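Local atomic coordinates of beta-glucosidase (Saccharopolyspora erythraea D, PDB entry 5M6G), a protein that probably hydrolyses terminal, non-reducing beta-D-glucosyl residues to release beta-D-glucose, as a member of glycosyl hydrolase family 3. Residues H232-G237 / E284-S289; E265-G270 / L301-L306; V276-W281 / I314-G319; V296-L301 / I366-R371. One frame throughout, in Å; residues are numbered along the deposited sequence.

How the contacts relate
All four lie in the barrel part of this family 3 enzyme, among the loops and helices around parallel strands 229-233, 273-276 and 306-308. Contacts 1 and 3 are the closest pair, centres about 7 Å apart; Tyr233 O to Ser277 N is 2.8 Å and probably a hydrogen bond. Both reach the sorbitol pocket: His232 of contact 1 binds the ligand, and the Tyr278 side chain of contact 3 lies about 5 Å from it. Contacts 2 and 4 share Leu301, centres about 11 Å apart, and belong to the helical outside. Contact 2 is about 17 Å from contact 1, centre to centre; Tyr233 packs on Val296 and Leu297, so contact 1 also touches contact 4.

Contact 1 (H232-G237 / E284-S289); sequences HYVGDG and EKLHAS. With SOR (sorbitol), chain L.
Val234 and Leu286 approach each other with their CA atoms 7.4 Å apart, and no hydrogen bond joins the two backbones. Segment 232-237 runs from the end of strand 229-233 into a loop, with cis peptides before both His232 and Val234; at Gly235 the positive phi (95°) would jam any side chain against the preceding carbonyl oxygen. Segment 284-289 leaves strand 284-285 through a 3-10 turn at 286-288. From this turn Leu286 points toward the loop and lays its branched end on the second cis peptide, its CD1 lying 3.5 Å from Tyr233 O and 3.5 Å from Val234 N. The same methyl touches Val234 CG1 at 4.1 Å, a branch set between the backbone N and the carbonyl carbon (chi1 54°), and comes obliquely to the Tyr233 ring. Tyr233 OH bonds Leu292 O. Within the first segment, His232 ND1 binds Asp236 OD2 at 2.8 Å in the imidazole plane, while His232 N meets that oxygen from above the carboxylate plane at 3.1 Å. At the other edge, His232 NE2 is hydrogen-bonded to sorbitol O1 at 2.6 Å. The chemistry is thus divided: apolar packing by Leu286 backs the cis-peptide bend, the ND1 bond to Asp236 OD2 sets the rotation of the imidazole that meets the ligand, and the His232 backbone N bond to the same oxygen steadies the carboxylate.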
loop_
_atom_site.group_PDB
_atom_site.type_symbol
_atom_site.label_atom_id
_atom_site.label_comp_id
_atom_site.label_asym_id
_atom_site.label_seq_id
_atom_site.Cartn_x
_atom_site.Cartn_y
_atom_site.Cartn_z
ATOM N N HIS A 232 4.678 6.660 -4.947
ATOM C CA HIS A 232 4.171 7.845 -5.624
ATOM C C HIS A 232 5.349 8.569 -6.290
ATOM O O HIS A 232 6.357 8.871 -5.644
ATOM C CB HIS A 232 3.466 8.784 -4.647
ATOM C CG HIS A 232 2.477 8.102 -3.752
ATOM N ND1 HIS A 232 2.851 7.404 -2.622
ATOM C CD2 HIS A 232 1.125 8.024 -3.811
ATOM C CE1 HIS A 232 1.773 6.917 -2.029
ATOM N NE2 HIS A 232 0.714 7.283 -2.728
ATOM N N TYR A 233 5.202 8.848 -7.581
ATOM C CA TYR A 233 6.254 9.437 -8.402
ATOM C C TYR A 233 6.374 10.945 -8.182
ATOM O O TYR A 233 5.409 11.658 -8.441
ATOM C CB TYR A 233 5.949 9.145 -9.890
ATOM C CG TYR A 233 7.038 9.608 -10.826
ATOM C CD1 TYR A 233 8.111 8.780 -11.125
ATOM C CD2 TYR A 233 7.012 10.881 -11.386
ATOM C CE1 TYR A 233 9.140 9.207 -11.961
ATOM C CE2 TYR A 233 8.045 11.323 -12.225
ATOM C CZ TYR A 233 9.098 10.471 -12.508
ATOM O OH TYR A 233 10.128 10.856 -13.333
ATOM N N VAL A 234 7.519 11.460 -7.711
ATOM C CA VAL A 234 8.677 10.692 -7.252
ATOM C C VAL A 234 9.284 11.458 -6.080
ATOM O O VAL A 234 9.213 12.688 -6.031
ATOM C CB VAL A 234 9.720 10.451 -8.388
ATOM C CG1 VAL A 234 10.141 11.768 -9.047
ATOM C CG2 VAL A 234 10.946 9.676 -7.872
ATOM N N GLY A 235 9.854 10.730 -5.123
ATOM C CA GLY A 235 10.467 11.344 -3.960
ATOM C C GLY A 235 9.580 11.451 -2.743
ATOM O O GLY A 235 9.910 12.210 -1.824
ATOM N N ASP A 236 8.454 10.726 -2.706
ATOM C CA ASP A 236 7.548 10.853 -1.568
ATOM C C ASP A 236 8.225 10.448 -0.253
ATOM O O ASP A 236 7.886 10.988 0.804
ATOM C CB ASP A 236 6.262 10.043 -1.820
ATOM C CG ASP A 236 6.527 8.599 -2.248
ATOM O OD1 ASP A 236 7.659 8.259 -2.647
ATOM O OD2 ASP A 236 5.578 7.795 -2.199
ATOM N N GLY A 237 9.212 9.550 -0.297
ATOM C CA GLY A 237 9.939 9.153 0.903
ATOM C C GLY A 237 11.056 10.090 1.308
ATOM O O GLY A 237 11.726 9.873 2.326
ATOM N N GLU A 284 8.928 22.561 -6.242
ATOM C CA GLU A 284 8.057 22.401 -7.408
ATOM C C GLU A 284 7.112 21.225 -7.172
ATOM O O GLU A 284 7.572 20.101 -6.946
ATOM C CB GLU A 284 8.880 22.164 -8.678
ATOM C CG GLU A 284 8.035 21.881 -9.931
ATOM C CD GLU A 284 8.854 21.323 -11.103
ATOM O OE1 GLU A 284 8.452 21.538 -12.268
ATOM O OE2 GLU A 284 9.900 20.676 -10.865
ATOM N N LYS A 285 5.798 21.481 -7.240
ATOM C CA LYS A 285 4.809 20.419 -7.056
ATOM C C LYS A 285 4.973 19.339 -8.117
ATOM O O LYS A 285 5.086 19.637 -9.311
ATOM C CB LYS A 285 3.395 20.994 -7.127
ATOM C CG LYS A 285 2.985 21.874 -5.964
ATOM C CD LYS A 285 2.608 21.049 -4.740
ATOM C CE LYS A 285 2.272 21.939 -3.548
ATOM N NZ LYS A 285 1.805 21.141 -2.354
ATOM N N LEU A 286 4.965 18.072 -7.687
ATOM C CA LEU A 286 5.128 16.987 -8.651
ATOM C C LEU A 286 4.006 16.995 -9.687
ATOM O O LEU A 286 4.252 16.763 -10.877
ATOM C CB LEU A 286 5.205 15.637 -7.933
ATOM C CG LEU A 286 6.618 15.032 -7.850
ATOM C CD1 LEU A 286 7.141 14.586 -9.221
ATOM C CD2 LEU A 286 7.596 15.998 -7.195
ATOM N N HIS A 287 2.776 17.312 -9.264
ATOM C CA HIS A 287 1.636 17.329 -10.183
ATOM C C HIS A 287 1.689 18.464 -11.204
ATOM O O HIS A 287 0.838 18.504 -12.098
ATOM C CB HIS A 287 0.336 17.389 -9.394
ATOM C CG HIS A 287 -0.100 16.044 -8.898
ATOM N ND1 HIS A 287 0.511 15.413 -7.834
ATOM C CD2 HIS A 287 -1.035 15.180 -9.361
ATOM C CE1 HIS A 287 -0.049 14.231 -7.646
ATOM N NE2 HIS A 287 -0.990 14.065 -8.561
ATOM N N ALA A 288 2.650 19.375 -11.108
ATOM C CA ALA A 288 2.859 20.366 -12.161
ATOM C C ALA A 288 4.213 20.219 -12.834
ATOM O O ALA A 288 4.587 21.083 -13.635
ATOM C CB ALA A 288 2.708 21.791 -11.615
ATOM N N SER A 289 4.957 19.148 -12.549
ATOM C CA SER A 289 6.341 19.033 -13.012
ATOM C C SER A 289 6.355 18.397 -14.394
ATOM O O SER A 289 6.433 17.177 -14.545
ATOM C CB SER A 289 7.188 18.235 -12.030
ATOM O OG SER A 289 8.506 18.074 -12.551
HETATM C C1 SOR L . -2.373 6.940 -2.342
HETATM C C2 SOR L . -3.757 6.320 -2.400
HETATM C C3 SOR L . -4.799 7.417 -2.201
HETATM C C4 SOR L . -6.171 6.824 -1.895
HETATM C C5 SOR L . -7.093 7.798 -1.156
HETATM C C6 SOR L . -8.267 7.004 -0.591
HETATM O O1 SOR L . -1.413 5.977 -1.981
HETATM O O2 SOR L . -3.945 5.686 -3.654
HETATM O O3 SOR L . -4.863 8.182 -3.377
HETATM O O4 SOR L . -6.789 6.406 -3.095
HETATM O O5 SOR L . -6.416 8.488 -0.113
HETATM O O6 SOR L . -8.927 7.744 0.415
#

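Contact 2 (E265-G270 / L301-L306); sequences EAIARG and LGFTGL
Ile267, near the end of helix 261-268, reaches across to Leu301 and Phe303, and its side chain carries the whole contact. Its CB heads toward the 301-306 loop and splits there. The short branch, CG2, lies anti to the backbone N and comes to 4.0 Å from the carbonyl O of Leu301. The longer branch starts on the other side, beside the N (chi1 -68°), and its CG1 meets Phe303 CD1 at 3.8 Å, oblique to the ring. At the tip, CD1 of Ile267 touches two neighbours, Leu301 CB and Phe303 CB, both at 4.0 Å. Ile267 crosses both partners at about a right angle, and Leu297 of helix 290-300 touches it and Phe303 as well, so the apolar cluster bridges two helices. One face of the Phe303 ring is covered from within its own loop: Gly305 N lies 3.4 Å above the ring plane, over its centre. A side chain at that glycine would run into Phe303 CZ. Outside the cluster, Arg372 NH1 bonds the carbonyl oxygens of Phe303 and Gly305. Glycines also end both helices. Gly270 closes helix 261-268 in a Schellman motif, its N bonded to Ile267 O at 2.8 Å, and Gly302 leaves the end of helix 290-300 with positive phi. Helix ends packed together through one isoleucine, each helix followed by a parallel strand (273-276 and 306-308), are characteristic of the alpha-to-beta loops of a TIM barrel, on the side away from the substrate pocket.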
loop_
_atom_site.group_PDB
_atom_site.type_symbol
_atom_site.label_atom_id
_atom_site.label_comp_id
_atom_site.label_asym_id
_atom_site.label_seq_id
_atom_site.Cartn_x
_atom_site.Cartn_y
_atom_site.Cartn_z
ATOM N N GLU A 265 12.722 0.001 -12.309
ATOM C CA GLU A 265 12.490 -1.438 -12.216
ATOM C C GLU A 265 11.024 -1.792 -12.429
ATOM O O GLU A 265 10.709 -2.806 -13.063
ATOM C CB GLU A 265 12.951 -1.964 -10.856
ATOM C CG GLU A 265 14.384 -2.462 -10.848
ATOM C CD GLU A 265 14.571 -3.672 -11.738
ATOM O OE1 GLU A 265 14.071 -4.760 -11.374
ATOM O OE2 GLU A 265 15.208 -3.525 -12.806
ATOM N N ALA A 266 10.110 -1.003 -11.863
ATOM C CA ALA A 266 8.692 -1.308 -12.045
ATOM C C ALA A 266 8.312 -1.189 -13.512
ATOM O O ALA A 266 7.563 -2.016 -14.040
ATOM C CB ALA A 266 7.833 -0.384 -11.183
ATOM N N ILE A 267 8.863 -0.185 -14.198
ATOM C CA ILE A 267 8.607 -0.016 -15.626
ATOM C C ILE A 267 9.171 -1.192 -16.418
ATOM O O ILE A 267 8.518 -1.716 -17.325
ATOM C CB ILE A 267 9.185 1.331 -16.094
ATOM C CG1 ILE A 267 8.378 2.479 -15.475
ATOM C CG2 ILE A 267 9.215 1.426 -17.619
ATOM C CD1 ILE A 267 9.057 3.840 -15.592
ATOM N N ALA A 268 10.384 -1.639 -16.078
ATOM C CA ALA A 268 10.958 -2.806 -16.745
ATOM C C ALA A 268 10.080 -4.041 -16.584
ATOM O O ALA A 268 10.008 -4.877 -17.495
ATOM C CB ALA A 268 12.361 -3.086 -16.202
ATOM N N ARG A 269 9.403 -4.179 -15.441
ATOM C CA ARG A 269 8.480 -5.287 -15.234
ATOM C C ARG A 269 7.143 -5.083 -15.924
ATOM O O ARG A 269 6.298 -5.987 -15.876
ATOM C CB ARG A 269 8.251 -5.518 -13.739
ATOM C CG ARG A 269 9.440 -6.118 -13.041
ATOM C CD ARG A 269 9.187 -6.230 -11.546
ATOM N NE ARG A 269 10.344 -6.771 -10.845
ATOM C CZ ARG A 269 10.590 -8.071 -10.724
ATOM N NH1 ARG A 269 9.758 -8.956 -11.261
ATOM N NH2 ARG A 269 11.663 -8.483 -10.070
ATOM N N GLY A 270 6.929 -3.935 -16.558
ATOM C CA GLY A 270 5.704 -3.702 -17.297
ATOM C C GLY A 270 4.585 -3.065 -16.512
ATOM O O GLY A 270 3.426 -3.216 -16.902
ATOM N N LEU A 301 12.582 7.649 -19.272
ATOM C CA LEU A 301 12.307 6.286 -18.834
ATOM C C LEU A 301 11.408 5.534 -19.802
ATOM O O LEU A 301 11.195 4.329 -19.614
ATOM C CB LEU A 301 11.665 6.278 -17.436
ATOM C CG LEU A 301 12.516 6.865 -16.302
ATOM C CD1 LEU A 301 11.941 6.560 -14.913
ATOM C CD2 LEU A 301 13.942 6.381 -16.410
ATOM N N GLY A 302 10.869 6.215 -20.812
ATOM C CA GLY A 302 10.059 5.553 -21.826
ATOM C C GLY A 302 8.807 4.880 -21.306
ATOM O O GLY A 302 8.391 3.855 -21.859
ATOM N N PHE A 303 8.187 5.425 -20.261
ATOM C CA PHE A 303 6.971 4.829 -19.713
ATOM C C PHE A 303 5.801 5.036 -20.671
ATOM O O PHE A 303 5.417 6.178 -20.941
ATOM C CB PHE A 303 6.652 5.440 -18.356
ATOM C CG PHE A 303 5.393 4.900 -17.740
ATOM C CD1 PHE A 303 5.274 3.547 -17.478
ATOM C CD2 PHE A 303 4.346 5.749 -17.400
ATOM C CE1 PHE A 303 4.102 3.029 -16.904
ATOM C CE2 PHE A 303 3.181 5.248 -16.823
ATOM C CZ PHE A 303 3.061 3.882 -16.572
ATOM N N THR A 304 5.221 3.936 -21.157
ATOM C CA THR A 304 4.125 3.994 -22.124
ATOM C C THR A 304 2.758 3.764 -21.491
ATOM O O THR A 304 1.759 3.647 -22.218
ATOM C CB THR A 304 4.327 2.962 -23.236
ATOM O OG1 THR A 304 4.254 1.639 -22.682
ATOM C CG2 THR A 304 5.656 3.149 -23.921
ATOM N N GLY A 305 2.685 3.685 -20.168
ATOM C CA GLY A 305 1.461 3.331 -19.487
ATOM C C GLY A 305 0.651 4.538 -19.073
ATOM O O GLY A 305 0.813 5.643 -19.590
ATOM N N LEU A 306 -0.219 4.320 -18.093
ATOM C CA LEU A 306 -1.210 5.304 -17.676
ATOM C C LEU A 306 -0.682 6.062 -16.463
ATOM O O LEU A 306 -0.484 5.462 -15.402
ATOM C CB LEU A 306 -2.520 4.586 -17.340
ATOM C CG LEU A 306 -3.860 5.297 -17.160
ATOM C CD1 LEU A 306 -4.953 4.228 -17.089
ATOM C CD2 LEU A 306 -3.874 6.169 -15.919
#

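Contact 3 (V276-W281 / I314-G319); sequences VSYSSW and IDKLDG. With MG (magnesium ion), chain B.
Tyr278 and Lys316 make up the whole of this contact, the lysine's CD and CE methylenes lying against the tyrosine with no hydrogen bond across the segments, while the loop that carries the lysine binds magnesium. CE of Lys316 lies 3.4 Å from Tyr278 CE1, and CD of Lys316 is 3.8 Å from the same carbon; the approach is oblique to the ring. The chain runs extended from its own loop until the last torsion bends (chi4 -64°), so that NZ turns away from the ring, 4.8 Å from Tyr278 CE1, while CE stays close. The tyrosine ring is fixed at its far end, where OH bonds Tyr311 O, and its side chain is near Asp310 and Glu505 of the sorbitol pocket. With an alanine in place of Tyr278, Tyr311 O would probably lose its hydroxyl partner and the Lys316 methylenes the ring they lie against. In the chain on either side of Tyr278, Ser277 OG and Ser279 OG are hydrogen-bonded to each other at 2.6 Å. The other side of the Lys316 loop is gripped by a magnesium ion. Asp315 O binds the metal at 2.3 Å and Asp318 OD1 at 2.4 Å; a water 2.3 Å from the metal also donates to Asp318 OD2. Gln320 O, Asp322 O and Glu327 OE2 complete six ligands, while Asp315 OD2 forms a salt bridge with Arg344. Lys316 to Gly319 form a type I turn that contains the ligand Asp318. The segment belongs to a beta-to-alpha loop of the TIM barrel that binds magnesium, after strand 306-308 and before helix 325-334.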
loop_
_atom_site.group_PDB
_atom_site.type_symbol
_atom_site.label_atom_id
_atom_site.label_comp_id
_atom_site.label_asym_id
_atom_site.label_seq_id
_atom_site.Cartn_x
_atom_site.Cartn_y
_atom_site.Cartn_z
ATOM N N VAL A 276 1.281 9.901 -9.487
ATOM C CA VAL A 276 2.147 11.025 -9.127
ATOM C C VAL A 276 1.951 11.394 -7.656
ATOM O O VAL A 276 0.883 11.177 -7.073
ATOM C CB VAL A 276 1.871 12.221 -10.064
ATOM C CG1 VAL A 276 2.822 13.397 -9.768
ATOM C CG2 VAL A 276 2.017 11.776 -11.507
ATOM N N SER A 277 2.990 11.972 -7.044
ATOM C CA SER A 277 2.983 12.297 -5.625
ATOM C C SER A 277 2.422 13.689 -5.342
ATOM O O SER A 277 2.607 14.631 -6.117
ATOM C CB SER A 277 4.392 12.219 -5.046
ATOM O OG SER A 277 4.397 12.734 -3.723
ATOM N N TYR A 278 1.742 13.802 -4.195
ATOM C CA TYR A 278 1.375 15.104 -3.644
ATOM C C TYR A 278 2.593 15.972 -3.360
ATOM O O TYR A 278 2.475 17.201 -3.328
ATOM C CB TYR A 278 0.640 14.944 -2.318
ATOM C CG TYR A 278 -0.768 14.434 -2.315
ATOM C CD1 TYR A 278 -1.716 14.884 -3.223
ATOM C CD2 TYR A 278 -1.165 13.520 -1.338
ATOM C CE1 TYR A 278 -3.033 14.404 -3.172
ATOM C CE2 TYR A 278 -2.458 13.041 -1.275
ATOM C CZ TYR A 278 -3.387 13.483 -2.184
ATOM O OH TYR A 278 -4.661 12.993 -2.086
ATOM N N SER A 279 3.743 15.355 -3.095
ATOM C CA SER A 279 4.902 16.084 -2.587
ATOM C C SER A 279 5.501 16.984 -3.672
ATOM O O SER A 279 5.052 17.009 -4.823
ATOM C CB SER A 279 5.939 15.106 -2.045
ATOM O OG SER A 279 6.401 14.230 -3.054
ATOM N N SER A 280 6.536 17.737 -3.288
ATOM C CA SER A 280 7.260 18.628 -4.181
ATOM C C SER A 280 8.720 18.207 -4.274
ATOM O O SER A 280 9.247 17.498 -3.409
ATOM C CB SER A 280 7.196 20.087 -3.705
ATOM O OG SER A 280 5.862 20.555 -3.637
ATOM N N TRP A 281 9.377 18.660 -5.332
ATOM C CA TRP A 281 10.816 18.491 -5.488
ATOM C C TRP A 281 11.413 19.887 -5.588
ATOM O O TRP A 281 11.113 20.626 -6.533
ATOM C CB TRP A 281 11.169 17.637 -6.704
ATOM C CG TRP A 281 12.664 17.533 -6.913
ATOM C CD1 TRP A 281 13.604 17.204 -5.971
ATOM C CD2 TRP A 281 13.390 17.779 -8.131
ATOM N NE1 TRP A 281 14.862 17.227 -6.529
ATOM C CE2 TRP A 281 14.759 17.578 -7.850
ATOM C CE3 TRP A 281 13.015 18.143 -9.427
ATOM C CZ2 TRP A 281 15.752 17.730 -8.820
ATOM C CZ3 TRP A 281 14.007 18.291 -10.391
ATOM C CH2 TRP A 281 15.356 18.082 -10.081
ATOM N N ILE A 314 -4.634 17.839 -7.903
ATOM C CA ILE A 314 -4.510 19.108 -8.622
ATOM C C ILE A 314 -5.072 20.246 -7.785
ATOM O O ILE A 314 -4.627 21.393 -7.911
ATOM C CB ILE A 314 -5.192 19.050 -10.008
ATOM C CG1 ILE A 314 -6.707 18.881 -9.878
ATOM C CG2 ILE A 314 -4.599 17.936 -10.861
ATOM C CD1 ILE A 314 -7.441 19.071 -11.181
ATOM N N ASP A 315 -6.049 19.951 -6.920
ATOM C CA ASP A 315 -6.595 20.957 -6.013
ATOM C C ASP A 315 -5.516 21.599 -5.157
ATOM O O ASP A 315 -5.634 22.768 -4.777
ATOM C CB ASP A 315 -7.632 20.332 -5.082
ATOM C CG ASP A 315 -8.682 19.541 -5.813
ATOM O OD1 ASP A 315 -8.392 19.004 -6.909
ATOM O OD2 ASP A 315 -9.801 19.441 -5.267
ATOM N N LYS A 316 -4.486 20.843 -4.806
ATOM C CA LYS A 316 -3.506 21.285 -3.830
ATOM C C LYS A 316 -2.360 22.064 -4.458
ATOM O O LYS A 316 -1.460 22.503 -3.734
ATOM C CB LYS A 316 -2.968 20.073 -3.051
ATOM C CG LYS A 316 -4.066 19.199 -2.454
ATOM C CD LYS A 316 -3.514 17.929 -1.830
ATOM C CE LYS A 316 -4.638 16.927 -1.549
ATOM N NZ LYS A 316 -5.642 17.391 -0.550
ATOM N N LEU A 317 -2.382 22.266 -5.778
ATOM C CA LEU A 317 -1.273 22.945 -6.446
ATOM C C LEU A 317 -1.087 24.373 -5.941
ATOM O O LEU A 317 0.048 24.815 -5.718
ATOM C CB LEU A 317 -1.492 22.947 -7.960
ATOM C CG LEU A 317 -1.275 21.606 -8.655
ATOM C CD1 LEU A 317 -1.563 21.730 -10.127
ATOM C CD2 LEU A 317 0.156 21.164 -8.426
ATOM N N ASP A 318 -2.176 25.118 -5.780
ATOM C CA ASP A 318 -2.095 26.494 -5.312
ATOM C C ASP A 318 -2.290 26.622 -3.804
ATOM O O ASP A 318 -2.393 27.743 -3.299
ATOM C CB ASP A 318 -3.113 27.372 -6.048
ATOM C CG ASP A 318 -4.557 26.948 -5.815
ATOM O OD1 ASP A 318 -4.832 26.183 -4.867
ATOM O OD2 ASP A 318 -5.431 27.397 -6.591
ATOM N N GLY A 319 -2.379 25.505 -3.084
ATOM C CA GLY A 319 -2.545 25.541 -1.648
ATOM C C GLY A 319 -3.930 25.897 -1.157
ATOM O O GLY A 319 -4.123 26.007 0.059
HETATM MG MG MG B . -6.566 24.726 -5.522
HETATM O O HOH W 1 -8.148 26.338 -5.413
#

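Contact 4 (V296-L301 / I366-R371); sequences VLKGEL and IDDANR
Lys298 and Asp368 form the tight part of this contact, a single salt bridge spanning two helices whose nearest CA atoms are 10.8 Å apart. Lys298, extended beyond CG, and Asp368 reach toward each other from opposite directions, Lys298 NZ donating to Asp368 OD2 at 2.7 Å on the syn lone pair. Asp368 presents that oxygen because its CG is anti to the backbone N (chi1 169°), leaning out from helix 363-379. The ammonium group is buried and gripped three ways, since NZ also bridges to Asp337 OD1 and bonds Gly335 O. The carboxylate is equally engaged: Arg365 pairs with OD2 and Arg372 with OD1, so positive groups gather round it. A methionine in place of Lys298 would probably strip Asp368 and Asp337 of a shared positive partner and leave Gly335 O without its donor. The rest of the interface is loose. Gly299, Glu300 and Arg371 lie on the exposed side, and Arg371 lays a guanidinium face over Asp367 O of its own helix. Each helix is held internally instead. Leu301 N reaches back to Val296 O at 2.7 Å in a wider pi-type turn. Ile366 O accepts from Asn370 N and from Asn370 ND2, both at 3.0 Å and from opposite faces of its plane. Two helices linked by one partly buried ion pair, with little direct packing between them, belong here to the outer helical layer of the TIM-barrel domain, away from the sorbitol and metal sites.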
loop_
_atom_site.group_PDB
_atom_site.type_symbol
_atom_site.label_atom_id
_atom_site.label_comp_id
_atom_site.label_asym_id
_atom_site.label_seq_id
_atom_site.Cartn_x
_atom_site.Cartn_y
_atom_site.Cartn_z
ATOM N N VAL A 296 11.069 13.170 -17.902
ATOM C CA VAL A 296 11.822 12.060 -17.324
ATOM C C VAL A 296 11.025 10.760 -17.360
ATOM O O VAL A 296 11.501 9.748 -17.882
ATOM C CB VAL A 296 12.294 12.422 -15.900
ATOM C CG1 VAL A 296 13.001 11.238 -15.240
ATOM C CG2 VAL A 296 13.230 13.637 -15.969
ATOM N N LEU A 297 9.788 10.758 -16.853
ATOM C CA LEU A 297 9.055 9.498 -16.742
ATOM C C LEU A 297 8.620 8.978 -18.108
ATOM O O LEU A 297 8.954 7.854 -18.493
ATOM C CB LEU A 297 7.848 9.667 -15.822
ATOM C CG LEU A 297 6.897 8.464 -15.764
ATOM C CD1 LEU A 297 7.595 7.231 -15.202
ATOM C CD2 LEU A 297 5.719 8.838 -14.912
ATOM N N LYS A 298 7.847 9.776 -18.846
ATOM C CA LYS A 298 7.386 9.335 -20.158
ATOM C C LYS A 298 8.523 9.327 -21.170
ATOM O O LYS A 298 8.611 8.420 -22.006
ATOM C CB LYS A 298 6.244 10.229 -20.641
ATOM C CG LYS A 298 4.916 9.954 -19.951
ATOM C CD LYS A 298 3.795 10.771 -20.570
ATOM C CE LYS A 298 2.444 10.399 -19.969
ATOM N NZ LYS A 298 1.338 11.165 -20.631
ATOM N N GLY A 299 9.411 10.313 -21.102
ATOM C CA GLY A 299 10.431 10.453 -22.125
ATOM C C GLY A 299 11.644 9.598 -21.848
ATOM O O GLY A 299 11.843 8.555 -22.479
ATOM N N GLU A 300 12.446 10.020 -20.869
ATOM C CA GLU A 300 13.721 9.360 -20.613
ATOM C C GLU A 300 13.528 7.909 -20.188
ATOM O O GLU A 300 14.232 7.016 -20.676
ATOM C CB GLU A 300 14.503 10.134 -19.558
ATOM C CG GLU A 300 15.833 9.493 -19.248
ATOM C CD GLU A 300 16.540 10.130 -18.074
ATOM O OE1 GLU A 300 16.370 11.350 -17.859
ATOM O OE2 GLU A 300 17.256 9.392 -17.365
ATOM N N LEU A 301 12.582 7.649 -19.272
ATOM C CA LEU A 301 12.307 6.286 -18.834
ATOM C C LEU A 301 11.408 5.534 -19.802
ATOM O O LEU A 301 11.195 4.329 -19.614
ATOM C CB LEU A 301 11.665 6.278 -17.436
ATOM C CG LEU A 301 12.516 6.865 -16.302
ATOM C CD1 LEU A 301 11.941 6.560 -14.913
ATOM C CD2 LEU A 301 13.942 6.381 -16.410
ATOM N N ILE A 366 -4.458 15.637 -24.979
ATOM C CA ILE A 366 -5.660 14.846 -24.717
ATOM C C ILE A 366 -5.576 13.499 -25.423
ATOM O O ILE A 366 -5.999 12.466 -24.883
ATOM C CB ILE A 366 -6.917 15.626 -25.151
ATOM C CG1 ILE A 366 -6.999 16.984 -24.448
ATOM C CG2 ILE A 366 -8.188 14.784 -24.927
ATOM C CD1 ILE A 366 -6.965 16.917 -22.923
ATOM N N ASP A 367 -5.055 13.489 -26.655
ATOM C CA ASP A 367 -4.959 12.236 -27.398
ATOM C C ASP A 367 -3.929 11.308 -26.774
ATOM O O ASP A 367 -4.131 10.089 -26.719
ATOM C CB ASP A 367 -4.602 12.504 -28.863
ATOM C CG ASP A 367 -5.777 13.024 -29.677
ATOM O OD1 ASP A 367 -6.923 12.985 -29.188
ATOM O OD2 ASP A 367 -5.544 13.467 -30.828
ATOM N N ASP A 368 -2.806 11.862 -26.312
ATOM C CA ASP A 368 -1.820 11.036 -25.628
ATOM C C ASP A 368 -2.424 10.391 -24.384
ATOM O O ASP A 368 -2.251 9.190 -24.147
ATOM C CB ASP A 368 -0.593 11.879 -25.270
ATOM C CG ASP A 368 0.352 11.162 -24.338
ATOM O OD1 ASP A 368 0.949 10.157 -24.765
ATOM O OD2 ASP A 368 0.506 11.610 -23.182
ATOM N N ALA A 369 -3.150 11.173 -23.577
ATOM C CA ALA A 369 -3.754 10.610 -22.372
ATOM C C ALA A 369 -4.752 9.521 -22.731
ATOM O O ALA A 369 -4.794 8.463 -22.087
ATOM C CB ALA A 369 -4.431 11.712 -21.555
ATOM N N ASN A 370 -5.549 9.747 -23.778
ATOM C CA ASN A 370 -6.545 8.744 -24.143
ATOM C C ASN A 370 -5.899 7.499 -24.714
ATOM O O ASN A 370 -6.339 6.387 -24.431
ATOM C CB ASN A 370 -7.538 9.321 -25.131
ATOM C CG ASN A 370 -8.705 9.928 -24.441
ATOM O OD1 ASN A 370 -9.792 9.350 -24.425
ATOM N ND2 ASN A 370 -8.480 11.071 -23.799
ATOM N N ARG A 371 -4.870 7.659 -25.543
ATOM C CA ARG A 371 -4.185 6.479 -26.060
ATOM C C ARG A 371 -3.642 5.621 -24.921
ATOM O O ARG A 371 -3.750 4.385 -24.947
ATOM C CB ARG A 371 -3.063 6.916 -26.993
ATOM C CG ARG A 371 -2.378 5.799 -27.734
ATOM C CD ARG A 371 -1.592 6.395 -28.893
ATOM N NE ARG A 371 -2.417 7.334 -29.647
ATOM C CZ ARG A 371 -2.183 8.641 -29.772
ATOM N NH1 ARG A 371 -1.126 9.215 -29.199
ATOM N NH2 ARG A 371 -3.014 9.382 -30.493
#